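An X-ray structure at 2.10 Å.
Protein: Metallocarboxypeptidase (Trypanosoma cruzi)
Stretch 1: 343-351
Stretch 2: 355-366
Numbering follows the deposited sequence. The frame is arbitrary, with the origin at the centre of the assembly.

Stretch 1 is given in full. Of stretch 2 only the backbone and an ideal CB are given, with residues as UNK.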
# COMPACT_ATOMS: atom_id res chain seq x y z
N ARG B 343 -30.14 -21.52 9.44
CA ARG B 343 -30.04 -22.95 9.73
C ARG B 343 -29.15 -23.18 10.94
O ARG B 343 -28.12 -22.55 11.06
CB ARG B 343 -29.45 -23.70 8.54
CG ARG B 343 -29.65 -25.21 8.68
CD ARG B 343 -28.67 -25.95 7.80
NE ARG B 343 -29.30 -26.55 6.63
CZ ARG B 343 -29.16 -26.14 5.37
NH1 ARG B 343 -28.43 -25.05 5.04
NH2 ARG B 343 -29.78 -26.83 4.42
N VAL B 344 -29.59 -24.06 11.83
CA VAL B 344 -28.88 -24.37 13.06
C VAL B 344 -28.32 -25.78 12.95
O VAL B 344 -29.08 -26.75 12.79
CB VAL B 344 -29.77 -24.19 14.32
CG1 VAL B 344 -29.06 -24.70 15.55
CG2 VAL B 344 -30.13 -22.71 14.48
N SER B 345 -27.00 -25.87 13.02
CA SER B 345 -26.30 -27.15 12.90
C SER B 345 -24.98 -27.12 13.67
O SER B 345 -23.99 -26.60 13.18
CB SER B 345 -26.00 -27.48 11.44
OG SER B 345 -25.68 -28.85 11.39
N PRO B 346 -24.98 -27.65 14.89
CA PRO B 346 -23.77 -27.60 15.70
C PRO B 346 -22.63 -28.34 15.06
O PRO B 346 -22.84 -29.32 14.39
CB PRO B 346 -24.19 -28.29 16.98
CG PRO B 346 -25.63 -28.12 17.02
CD PRO B 346 -26.09 -28.27 15.62
N GLY B 347 -21.43 -27.83 15.26
CA GLY B 347 -20.23 -28.43 14.73
C GLY B 347 -19.03 -28.11 15.62
O GLY B 347 -19.16 -27.52 16.68
N LEU B 348 -17.86 -28.49 15.16
CA LEU B 348 -16.66 -28.46 15.98
C LEU B 348 -15.86 -27.21 15.82
O LEU B 348 -15.07 -26.87 16.69
CB LEU B 348 -15.76 -29.66 15.60
CG LEU B 348 -16.25 -31.03 16.02
CD1 LEU B 348 -15.21 -32.16 15.68
CD2 LEU B 348 -16.58 -31.03 17.51
N ILE B 349 -16.01 -26.54 14.68
CA ILE B 349 -15.17 -25.40 14.34
C ILE B 349 -15.91 -24.05 14.60
O ILE B 349 -16.84 -23.71 13.92
CB ILE B 349 -14.71 -25.46 12.86
CG1 ILE B 349 -14.06 -26.83 12.50
CG2 ILE B 349 -13.75 -24.29 12.56
CD1 ILE B 349 -12.88 -27.22 13.35
N ARG B 350 -15.44 -23.32 15.60
CA ARG B 350 -15.85 -21.96 15.90
C ARG B 350 -16.08 -21.02 14.71
O ARG B 350 -17.12 -20.39 14.65
CB ARG B 350 -14.87 -21.30 16.88
CG ARG B 350 -15.34 -19.90 17.36
CD ARG B 350 -14.30 -19.14 18.11
NE ARG B 350 -13.10 -18.98 17.32
CZ ARG B 350 -12.85 -17.97 16.49
NH1 ARG B 350 -13.72 -16.97 16.36
NH2 ARG B 350 -11.74 -17.97 15.79
N ILE B 351 -15.14 -20.92 13.76
CA ILE B 351 -15.33 -19.92 12.65
C ILE B 351 -16.45 -20.34 11.67
O ILE B 351 -16.94 -19.53 10.87
CB ILE B 351 -14.04 -19.60 11.83
CG1 ILE B 351 -13.39 -20.88 11.28
CG2 ILE B 351 -13.04 -18.88 12.67
CD1 ILE B 351 -12.27 -20.57 10.29
N UNK B 355 -25.37 -18.56 14.16
CA UNK B 355 -25.55 -17.48 15.11
C UNK B 355 -25.81 -18.03 16.52
O UNK B 355 -25.43 -17.43 17.53
CB UNK B 355 -26.70 -16.57 14.67
N UNK B 356 -26.49 -19.16 16.61
CA UNK B 356 -26.90 -19.70 17.90
C UNK B 356 -25.79 -20.47 18.61
O UNK B 356 -25.63 -20.35 19.83
CB UNK B 356 -28.11 -20.61 17.71
N UNK B 357 -25.00 -21.23 17.85
CA UNK B 357 -23.96 -22.10 18.42
C UNK B 357 -22.72 -21.34 18.77
O UNK B 357 -22.01 -21.69 19.70
CB UNK B 357 -23.60 -23.23 17.45
N UNK B 358 -22.45 -20.33 17.98
CA UNK B 358 -21.26 -19.51 18.12
C UNK B 358 -20.90 -19.10 19.59
O UNK B 358 -19.78 -19.36 20.05
CB UNK B 358 -21.45 -18.25 17.27
N UNK B 359 -21.82 -18.49 20.33
CA UNK B 359 -21.50 -18.11 21.71
C UNK B 359 -21.07 -19.28 22.62
O UNK B 359 -20.34 -19.07 23.58
CB UNK B 359 -22.72 -17.42 22.33
N UNK B 360 -21.56 -20.48 22.34
CA UNK B 360 -21.14 -21.65 23.08
C UNK B 360 -19.62 -21.94 22.87
O UNK B 360 -18.93 -22.27 23.83
CB UNK B 360 -21.98 -22.85 22.65
N UNK B 361 -19.12 -21.74 21.66
CA UNK B 361 -17.68 -21.86 21.37
C UNK B 361 -16.89 -20.79 22.12
O UNK B 361 -15.83 -21.05 22.66
CB UNK B 361 -17.42 -21.75 19.87
N UNK B 362 -17.43 -19.58 22.19
CA UNK B 362 -16.78 -18.46 22.86
C UNK B 362 -16.80 -18.71 24.36
O UNK B 362 -15.78 -18.55 25.03
CB UNK B 362 -17.46 -17.14 22.52
N UNK B 363 -17.97 -19.05 24.90
CA UNK B 363 -18.09 -19.30 26.32
C UNK B 363 -17.05 -20.32 26.80
O UNK B 363 -16.37 -20.13 27.79
CB UNK B 363 -19.50 -19.79 26.65
N UNK B 364 -16.98 -21.42 26.11
CA UNK B 364 -15.98 -22.43 26.47
C UNK B 364 -14.52 -21.96 26.42
O UNK B 364 -13.68 -22.45 27.18
CB UNK B 364 -16.14 -23.63 25.54
N UNK B 365 -14.19 -21.03 25.52
CA UNK B 365 -12.83 -20.52 25.49
C UNK B 365 -12.62 -19.58 26.65
O UNK B 365 -11.55 -19.57 27.24
CB UNK B 365 -12.53 -19.82 24.16
N UNK B 366 -13.65 -18.81 26.99
CA UNK B 366 -13.56 -17.92 28.14
C UNK B 366 -13.15 -18.75 29.41
O UNK B 366 -12.15 -18.46 30.08
CB UNK B 366 -14.89 -17.20 28.35

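Position 355 has helical backbone angles, its CA-to-CB bond points sideways, and no atom of stretch 1 lies within 5.5 Å of the ideal CB. Stretch 1 sets no rule here. The residue is Glu 355, whose carboxylate is hydrogen-bonded elsewhere in the structure.

At 356 the bond points toward stretch 1, and the ideal CB sits 4.3 Å from Val 344 CG2. A methyl group at that range favours an apolar side chain; leucine, isoleucine, valine or methionine could all serve. Leu 356 packs its CD2 4.1 Å from Val 344 CG2.

Position 357 also points toward stretch 1, with its ideal CB 4.7 Å from Pro 346 CA. The neighbouring surface is largely apolar, so a small side chain such as alanine, cysteine, serine or valine looks suitable. Cys 357, with chi1 in the m well, places SG 3.7 Å from Pro 346 CA and 3.8 Å from Pro 346 CG.

At 358 the bond runs sideways, 5.5 Å from Arg 350 O to the ideal CB, so contact requires length. Arg 350, t at chi1 and chi2 but turned at chi3 (p), offers aliphatic carbons and a guanidinium, inviting an aromatic ring, an acid or an amide. Tyr 358 supplies the ring, one face receiving Arg 350 CG, and adds a hydroxyl as acceptor: Arg 350 NH1 donates a weak hydrogen bond to Tyr 358 OH at 2.8 Å.

Positions 359 and 360 are out of reach; they are Pro 359 and Leu 360.

At 361 the bond points toward stretch 1, the ideal CB 3.7 Å from Arg 350 CG. Beyond lie backbone carbonyls, the Gly 347 amide and the CA of Arg 350, so a flat polar ring or an amide would fit. His 361 presents a ring face to Arg 350 CA, a CH-pi contact 3.9 Å from the centroid, while its edge meets Gly 347 O, 3.2 Å from His 361 CE1. A water joins the stretches, accepting from Gly 347 N at 2.9 Å and hydrogen-bonding His 361 NE2 at 3.0 Å.

Position 362 points sideways without a near neighbour, and 363, 364 and 366 are out of reach; they hold Val 362, Met 363, Leu 364 and Tyr 366.

At 365 the bond points toward stretch 1 across open space, so only a long side chain arrives; a nearby arginine would seem to favour an acid or a neutral chain. Instead Arg 365 lays its guanidinium face over Arg 350 CB, with Arg 365 NH1 3.4 Å from Arg 350 CB, and Arg 365 NH2 donates to His 361 O at 2.8 Å. The like charges approach to 3.8 Å between Arg 350 NE and Arg 365 NE, both hydrogen-bonded elsewhere.

Stretch 2, residues 355-366: ELCYPLHVMLRY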
# COMPACT_ATOMS: atom_id res chain seq x y z
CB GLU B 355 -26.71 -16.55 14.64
CG GLU B 355 -26.98 -15.37 15.54
CD GLU B 355 -28.12 -14.55 15.08
OE1 GLU B 355 -28.90 -15.04 14.24
OE2 GLU B 355 -28.22 -13.40 15.52
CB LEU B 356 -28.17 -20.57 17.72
CG LEU B 356 -28.94 -21.07 18.94
CD1 LEU B 356 -29.57 -19.97 19.80
CD2 LEU B 356 -30.04 -22.03 18.51
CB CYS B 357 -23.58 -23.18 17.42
SG CYS B 357 -24.90 -24.38 17.18
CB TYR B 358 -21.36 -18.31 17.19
CG TYR B 358 -20.03 -17.68 16.91
CD1 TYR B 358 -19.38 -17.88 15.70
CD2 TYR B 358 -19.39 -16.94 17.89
CE1 TYR B 358 -18.16 -17.33 15.46
CE2 TYR B 358 -18.18 -16.37 17.64
CZ TYR B 358 -17.57 -16.57 16.44
OH TYR B 358 -16.36 -16.00 16.23
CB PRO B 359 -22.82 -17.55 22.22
CG PRO B 359 -23.85 -18.07 21.32
CD PRO B 359 -23.18 -18.08 19.99
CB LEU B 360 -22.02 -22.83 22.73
CG LEU B 360 -23.44 -22.63 23.26
CD1 LEU B 360 -24.43 -23.62 22.64
CD2 LEU B 360 -23.48 -22.68 24.79
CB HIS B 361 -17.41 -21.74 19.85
CG HIS B 361 -17.94 -22.89 19.01
ND1 HIS B 361 -17.16 -23.98 18.66
CD2 HIS B 361 -19.15 -23.09 18.44
CE1 HIS B 361 -17.88 -24.81 17.93
NE2 HIS B 361 -19.09 -24.29 17.77
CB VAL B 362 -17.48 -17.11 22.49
CG1 VAL B 362 -16.98 -15.95 23.36
CG2 VAL B 362 -17.29 -16.82 20.98
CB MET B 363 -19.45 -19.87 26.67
CG MET B 363 -19.58 -20.18 28.12
SD MET B 363 -21.29 -20.22 28.64
CE MET B 363 -21.87 -21.72 27.89
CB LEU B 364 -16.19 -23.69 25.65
CG LEU B 364 -15.41 -24.13 24.43
CD1 LEU B 364 -13.93 -24.46 24.67
CD2 LEU B 364 -16.15 -25.36 23.98
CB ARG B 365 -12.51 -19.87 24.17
CG ARG B 365 -12.51 -20.83 23.01
CD ARG B 365 -12.67 -20.09 21.68
NE ARG B 365 -12.33 -20.93 20.52
CZ ARG B 365 -13.05 -21.98 20.16
NH1 ARG B 365 -12.70 -22.72 19.12
NH2 ARG B 365 -14.12 -22.33 20.85
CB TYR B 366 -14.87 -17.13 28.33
CG TYR B 366 -14.94 -16.46 29.67
CD1 TYR B 366 -15.83 -16.87 30.63
CD2 TYR B 366 -14.03 -15.45 30.00
CE1 TYR B 366 -15.86 -16.25 31.89
CE2 TYR B 366 -14.06 -14.83 31.23
CZ TYR B 366 -14.97 -15.24 32.17
OH TYR B 366 -14.95 -14.65 33.37
O HOH W 1 -21.02 -24.93 15.59
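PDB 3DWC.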